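Local coordinates for protein adenosine kinase, putative (Trypanosoma brucei, PDB 2XTB) that probably uses ATP and magnesium to phosphorylate adenosine and related nucleoside analogues, making AMP in purine salvage, at residues Q13-L18 with G141-L146; S66-A71 with V86-C91. All blocks are in the same frame, centred on the assembly; numbering follows the deposited sequence.

Interaction 1 (Q13-L18 with G141-L146); sequences QCNPLL and GAANHL. With KRM (4-[5-(4-phenoxyphenyl)-1H-pyrazol-3-yl]morpholine), chain B.
Ala143 O and Cys14 O meet through a water: Ala143 O lies 2.7 Å from the water oxygen, and Cys14 O is a longer 3.3 Å from it. Other acceptors compete for the water's two protons, so the link is a shared one. No direct hydrogen bond joins residues 13-18 to 141-146. Much of the remaining contact is apolar, with the methyl of Ala143 at its centre. This methyl points toward residues 13-18, where Asn15 CB lies 3.5 Å from Ala143 CB. Pro16 adds its CD, 3.8 Å from Ala143 CB. The 3-10 turn at 142-144, with Asn144 N bonded to Gly141 O, presents the methyl. Further along, a methyl of Leu146, CD2, rests on the amide end of Gln13, the two side chains crossing obliquely; the Gln13 chain is extended beyond CG, which carries its amide to Leu146.

Asn15 also faces the bound ligand KRM. Its CG stands anti to the carbonyl carbon (chi1 -63°), and ND2 reaches N17 of the pyrazole in KRM at 3.1 Å, a weak bond with an N-H...N angle of 129°. Asn15 CB packs on morpholine carbon C24 of KRM, so this short side chain separates the ligand from Ala143. Asn15 also binds adenosine in this enzyme, consistent with KRM occupying part of the nucleoside pocket; the Asn15 side chain also lies near Phe171, another adenosine-binding residue. Asn144 ND2 comes 3.7 Å from Asn15 ND2, and both residues touch Val175.

Residues 13-18 leave strand 10-13 of the large central sheet and enter strand 17-23 of the smaller sheet, the lid of the ribokinase fold; the turn after lid strand 133-139 packs on this passage, with Pro16 also against strand 86-93 and helix 96-106.

Interaction 2 (S66-A71 with V86-C91); sequences SGLNVA and VTYVGC. With KRM (4-[5-(4-phenoxyphenyl)-1H-pyrazol-3-yl]morpholine), chain B.
Leu68 lies over one face of the Tyr88 ring in a CH-pi contact, its CD1 methyl 3.7 Å from the ring centroid and only 10° off the normal. The two side chains cross at about a right angle. Leu68 CB lies above the same side of the ring, displaced toward CE1, 3.7 Å from that atom. Both residues hold CG anti to the backbone N; for Tyr88, chi1 179° directs the ring toward the helix. Nearer the other end, Ala71 CB meets Val86 CG1 at 3.6 Å, and the ring of Tyr88 approaches the same methyl obliquely. The carbonyl carbon of Gly67 approaches Tyr88 CE1 obliquely.

One polar link crosses this apolar surface. A water accepts from Leu68 N at 3.0 Å and also bonds to Tyr88 OH, occupying an amide in the first turn of the helix. Two residues earlier, Ser66 N donates to the morpholine oxygen O22 of KRM at 3.1 Å, a fairly straight bond of 165°. The helix start therefore holds the ligand's morpholine end. Ser66 OG is bonded to Asp301, the predicted proton acceptor, and Gly65 and Asn69 belong to the adenosine site, so the packing against Tyr88 borders the adenosine site.

Helix 66-77 starts after lid strand 60-64 and runs almost antiparallel to strand 86-89 (167°) with the segment axes 9.4 Å apart; Val70 packs on helix 299-312, while Tyr88 also touches Val12 of strand 10-13 and Met112 and Val114 of strand 111-117, the two strands adjoining 86-93 in the sheet.

How the interactions relate
From the N terminus, the chain leaves the large sheet at strand 10-13 and passes through 13-18 into the lid. Lid strand 60-64 leads to helix 66-77, and a short connection brings the chain back to the large sheet at strand 86-93, where interaction 2 closes its small loop. After strand 111-117 and lid strands 124-130 and 133-139, residues 141-146 return to 13-18, so interaction 1 closes a longer loop that contains the whole of interaction 2. The two meet directly: Tyr88 OH and Cys14 O are probably hydrogen-bonded, as are Cys14 N and Val89 O. Together they tie the lid to the central sheet around the bound ligand KRM.

Interaction 1 (Q13-L18 with G141-L146)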
# COMPACT_ATOMS: atom_id res chain seq x y z
N GLN A 13 -0.93 -7.67 -3.09
CA GLN A 13 -1.15 -7.35 -4.49
C GLN A 13 -1.35 -5.85 -4.67
O GLN A 13 -2.10 -5.22 -3.92
CB GLN A 13 -2.32 -8.14 -5.06
CG GLN A 13 -2.51 -7.98 -6.57
CD GLN A 13 -3.24 -9.15 -7.20
OE1 GLN A 13 -4.03 -8.97 -8.13
NE2 GLN A 13 -2.98 -10.35 -6.71
N CYS A 14 -0.66 -5.29 -5.66
CA CYS A 14 -0.73 -3.86 -5.94
C CYS A 14 -0.11 -3.54 -7.30
O CYS A 14 0.27 -4.45 -8.05
CB CYS A 14 -0.03 -3.06 -4.84
SG CYS A 14 -0.41 -1.30 -4.83
N ASN A 15 -0.02 -2.25 -7.60
CA ASN A 15 0.63 -1.75 -8.80
C ASN A 15 2.10 -1.39 -8.52
O ASN A 15 2.38 -0.39 -7.86
CB ASN A 15 -0.13 -0.54 -9.34
CG ASN A 15 -1.56 -0.88 -9.77
OD1 ASN A 15 -1.97 -2.04 -9.76
ND2 ASN A 15 -2.32 0.14 -10.15
N PRO A 16 3.04 -2.22 -9.02
CA PRO A 16 4.45 -1.97 -8.74
C PRO A 16 5.04 -0.85 -9.60
O PRO A 16 4.96 -0.91 -10.82
CB PRO A 16 5.12 -3.31 -9.05
CG PRO A 16 4.21 -4.01 -9.99
CD PRO A 16 2.84 -3.42 -9.86
N LEU A 17 5.60 0.16 -8.94
CA LEU A 17 6.28 1.26 -9.63
C LEU A 17 7.72 1.37 -9.15
O LEU A 17 8.00 1.17 -7.98
CB LEU A 17 5.56 2.59 -9.39
CG LEU A 17 4.06 2.74 -9.63
CD1 LEU A 17 3.63 4.16 -9.31
CD2 LEU A 17 3.65 2.38 -11.04
N LEU A 18 8.63 1.66 -10.07
CA LEU A 18 10.01 1.94 -9.70
C LEU A 18 10.15 3.43 -9.45
O LEU A 18 9.97 4.23 -10.36
CB LEU A 18 10.99 1.47 -10.78
CG LEU A 18 12.49 1.56 -10.47
CD1 LEU A 18 12.92 0.43 -9.55
CD2 LEU A 18 13.33 1.54 -11.73
N GLY A 141 1.76 2.49 -16.39
CA GLY A 141 2.32 1.53 -17.34
C GLY A 141 1.89 0.10 -17.12
O GLY A 141 0.69 -0.19 -17.03
N ALA A 142 2.88 -0.79 -17.01
CA ALA A 142 2.67 -2.24 -16.95
C ALA A 142 1.73 -2.68 -15.83
O ALA A 142 0.99 -3.65 -15.99
CB ALA A 142 4.01 -2.95 -16.83
N ALA A 143 1.78 -1.96 -14.72
CA ALA A 143 0.98 -2.26 -13.53
C ALA A 143 -0.51 -2.46 -13.83
O ALA A 143 -1.14 -3.34 -13.25
CB ALA A 143 1.17 -1.19 -12.49
N ASN A 144 -1.05 -1.64 -14.73
CA ASN A 144 -2.46 -1.73 -15.15
C ASN A 144 -2.80 -2.95 -16.02
O ASN A 144 -3.97 -3.27 -16.21
CB ASN A 144 -2.87 -0.46 -15.89
CG ASN A 144 -3.13 0.71 -14.96
OD1 ASN A 144 -3.05 1.87 -15.38
ND2 ASN A 144 -3.44 0.42 -13.71
N HIS A 145 -1.77 -3.62 -16.53
CA HIS A 145 -1.95 -4.74 -17.45
C HIS A 145 -1.83 -6.10 -16.78
O HIS A 145 -1.55 -7.11 -17.44
CB HIS A 145 -0.99 -4.61 -18.63
CG HIS A 145 -1.26 -3.41 -19.48
ND1 HIS A 145 -2.14 -3.44 -20.55
CD2 HIS A 145 -0.80 -2.14 -19.40
CE1 HIS A 145 -2.19 -2.24 -21.09
NE2 HIS A 145 -1.39 -1.44 -20.42
N LEU A 146 -2.07 -6.13 -15.47
CA LEU A 146 -2.16 -7.38 -14.74
C LEU A 146 -3.33 -8.16 -15.32
O LEU A 146 -4.44 -7.64 -15.46
CB LEU A 146 -2.34 -7.12 -13.24
CG LEU A 146 -2.19 -8.31 -12.28
CD1 LEU A 146 -0.79 -8.90 -12.34
CD2 LEU A 146 -2.53 -7.88 -10.86
C24 KRM B . -0.03 2.77 -7.69
C23 KRM B . 0.57 2.58 -6.30
O22 KRM B . 1.30 3.76 -5.94
C21 KRM B . 0.42 4.87 -5.74
C20 KRM B . -0.27 5.25 -7.06
N19 KRM B . -0.77 4.03 -7.71
C16 KRM B . -1.96 4.07 -8.42
C15 KRM B . -2.59 5.22 -8.86
N17 KRM B . -2.58 2.94 -8.78
N18 KRM B . -3.71 3.38 -9.48
C14 KRM B . -3.72 4.74 -9.54
C11 KRM B . -4.79 5.54 -10.22
C10 KRM B . -4.70 6.93 -10.33
C9 KRM B . -5.71 7.65 -10.98
C12 KRM B . -5.89 4.88 -10.76
C13 KRM B . -6.90 5.59 -11.41
C8 KRM B . -6.82 6.98 -11.52
O7 KRM B . -7.83 7.65 -12.17
C6 KRM B . -8.15 8.98 -11.95
C1 KRM B . -7.77 9.95 -12.89
C5 KRM B . -8.87 9.36 -10.81
C4 KRM B . -9.19 10.71 -10.61
C3 KRM B . -8.81 11.67 -11.54
C2 KRM B . -8.10 11.29 -12.68
O HOH W 1 0.03 -4.81 -11.31

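Interaction 2 (S66-A71 with V86-C91)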
# COMPACT_ATOMS: atom_id res chain seq x y z
N SER A 66 2.37 2.02 -3.57
CA SER A 66 1.73 1.87 -2.26
C SER A 66 1.91 0.48 -1.65
O SER A 66 2.56 0.34 -0.61
CB SER A 66 0.24 2.21 -2.35
OG SER A 66 -0.42 1.92 -1.13
N GLY A 67 1.33 -0.53 -2.29
CA GLY A 67 1.36 -1.91 -1.78
C GLY A 67 2.74 -2.54 -1.70
O GLY A 67 3.00 -3.34 -0.80
N LEU A 68 3.62 -2.20 -2.64
CA LEU A 68 4.99 -2.71 -2.64
C LEU A 68 5.82 -2.10 -1.51
O LEU A 68 6.70 -2.77 -0.95
CB LEU A 68 5.66 -2.51 -4.00
CG LEU A 68 7.07 -3.09 -4.22
CD1 LEU A 68 7.13 -4.59 -3.93
CD2 LEU A 68 7.55 -2.80 -5.63
N ASN A 69 5.55 -0.84 -1.18
CA ASN A 69 6.19 -0.20 -0.03
C ASN A 69 5.67 -0.75 1.29
O ASN A 69 6.42 -0.86 2.26
CB ASN A 69 6.05 1.32 -0.10
CG ASN A 69 6.84 1.92 -1.24
OD1 ASN A 69 8.05 1.68 -1.38
ND2 ASN A 69 6.17 2.72 -2.06
N VAL A 70 4.38 -1.09 1.33
CA VAL A 70 3.79 -1.79 2.47
C VAL A 70 4.51 -3.14 2.67
O VAL A 70 4.89 -3.49 3.79
CB VAL A 70 2.26 -2.01 2.28
CG1 VAL A 70 1.70 -2.95 3.33
CG2 VAL A 70 1.52 -0.68 2.31
N ALA A 71 4.71 -3.86 1.56
CA ALA A 71 5.37 -5.16 1.58
C ALA A 71 6.83 -5.05 2.00
O ALA A 71 7.33 -5.92 2.72
CB ALA A 71 5.25 -5.83 0.22
N VAL A 86 6.72 -12.38 2.96
CA VAL A 86 5.86 -11.65 2.03
C VAL A 86 6.03 -12.15 0.60
O VAL A 86 7.15 -12.36 0.14
CB VAL A 86 6.13 -10.11 2.07
CG1 VAL A 86 5.52 -9.41 0.86
CG2 VAL A 86 5.59 -9.51 3.34
N THR A 87 4.90 -12.36 -0.07
CA THR A 87 4.88 -12.58 -1.50
C THR A 87 4.15 -11.40 -2.11
O THR A 87 3.07 -11.02 -1.64
CB THR A 87 4.17 -13.90 -1.88
OG1 THR A 87 4.77 -14.98 -1.16
CG2 THR A 87 4.28 -14.17 -3.37
N TYR A 88 4.75 -10.80 -3.14
CA TYR A 88 4.15 -9.66 -3.82
C TYR A 88 3.77 -10.00 -5.25
O TYR A 88 4.60 -10.48 -6.03
CB TYR A 88 5.07 -8.44 -3.80
CG TYR A 88 4.50 -7.24 -4.51
CD1 TYR A 88 3.74 -6.29 -3.81
CD2 TYR A 88 4.69 -7.05 -5.88
CE1 TYR A 88 3.20 -5.19 -4.46
CE2 TYR A 88 4.15 -5.95 -6.53
CZ TYR A 88 3.41 -5.02 -5.82
OH TYR A 88 2.88 -3.93 -6.45
N VAL A 89 2.51 -9.73 -5.60
CA VAL A 89 2.01 -9.94 -6.95
C VAL A 89 1.67 -8.58 -7.55
O VAL A 89 1.09 -7.72 -6.90
CB VAL A 89 0.80 -10.91 -6.97
CG1 VAL A 89 0.08 -10.89 -8.31
CG2 VAL A 89 1.28 -12.32 -6.66
N GLY A 90 2.06 -8.40 -8.81
CA GLY A 90 1.81 -7.18 -9.54
C GLY A 90 2.23 -7.39 -10.98
O GLY A 90 2.49 -8.52 -11.38
N CYS A 91 2.29 -6.32 -11.75
CA CYS A 91 2.70 -6.44 -13.14
C CYS A 91 3.78 -5.44 -13.54
O CYS A 91 3.57 -4.22 -13.53
CB CYS A 91 1.48 -6.35 -14.08
SG CYS A 91 1.82 -6.79 -15.79
C24 KRM B . -0.03 2.77 -7.69
C23 KRM B . 0.57 2.58 -6.30
O22 KRM B . 1.30 3.76 -5.94
C21 KRM B . 0.42 4.87 -5.74
C20 KRM B . -0.27 5.25 -7.06
N19 KRM B . -0.77 4.03 -7.71
C16 KRM B . -1.96 4.07 -8.42
C15 KRM B . -2.59 5.22 -8.86
N17 KRM B . -2.58 2.94 -8.78
N18 KRM B . -3.71 3.38 -9.48
C14 KRM B . -3.72 4.74 -9.54
C11 KRM B . -4.79 5.54 -10.22
C10 KRM B . -4.70 6.93 -10.33
C9 KRM B . -5.71 7.65 -10.98
C12 KRM B . -5.89 4.88 -10.76
C13 KRM B . -6.90 5.59 -11.41
C8 KRM B . -6.82 6.98 -11.52
O7 KRM B . -7.83 7.65 -12.17
C6 KRM B . -8.15 8.98 -11.95
C1 KRM B . -7.77 9.95 -12.89
C5 KRM B . -8.87 9.36 -10.81
C4 KRM B . -9.19 10.71 -10.61
C3 KRM B . -8.81 11.67 -11.54
C2 KRM B . -8.10 11.29 -12.68
O HOH W 2 2.71 -1.19 -5.33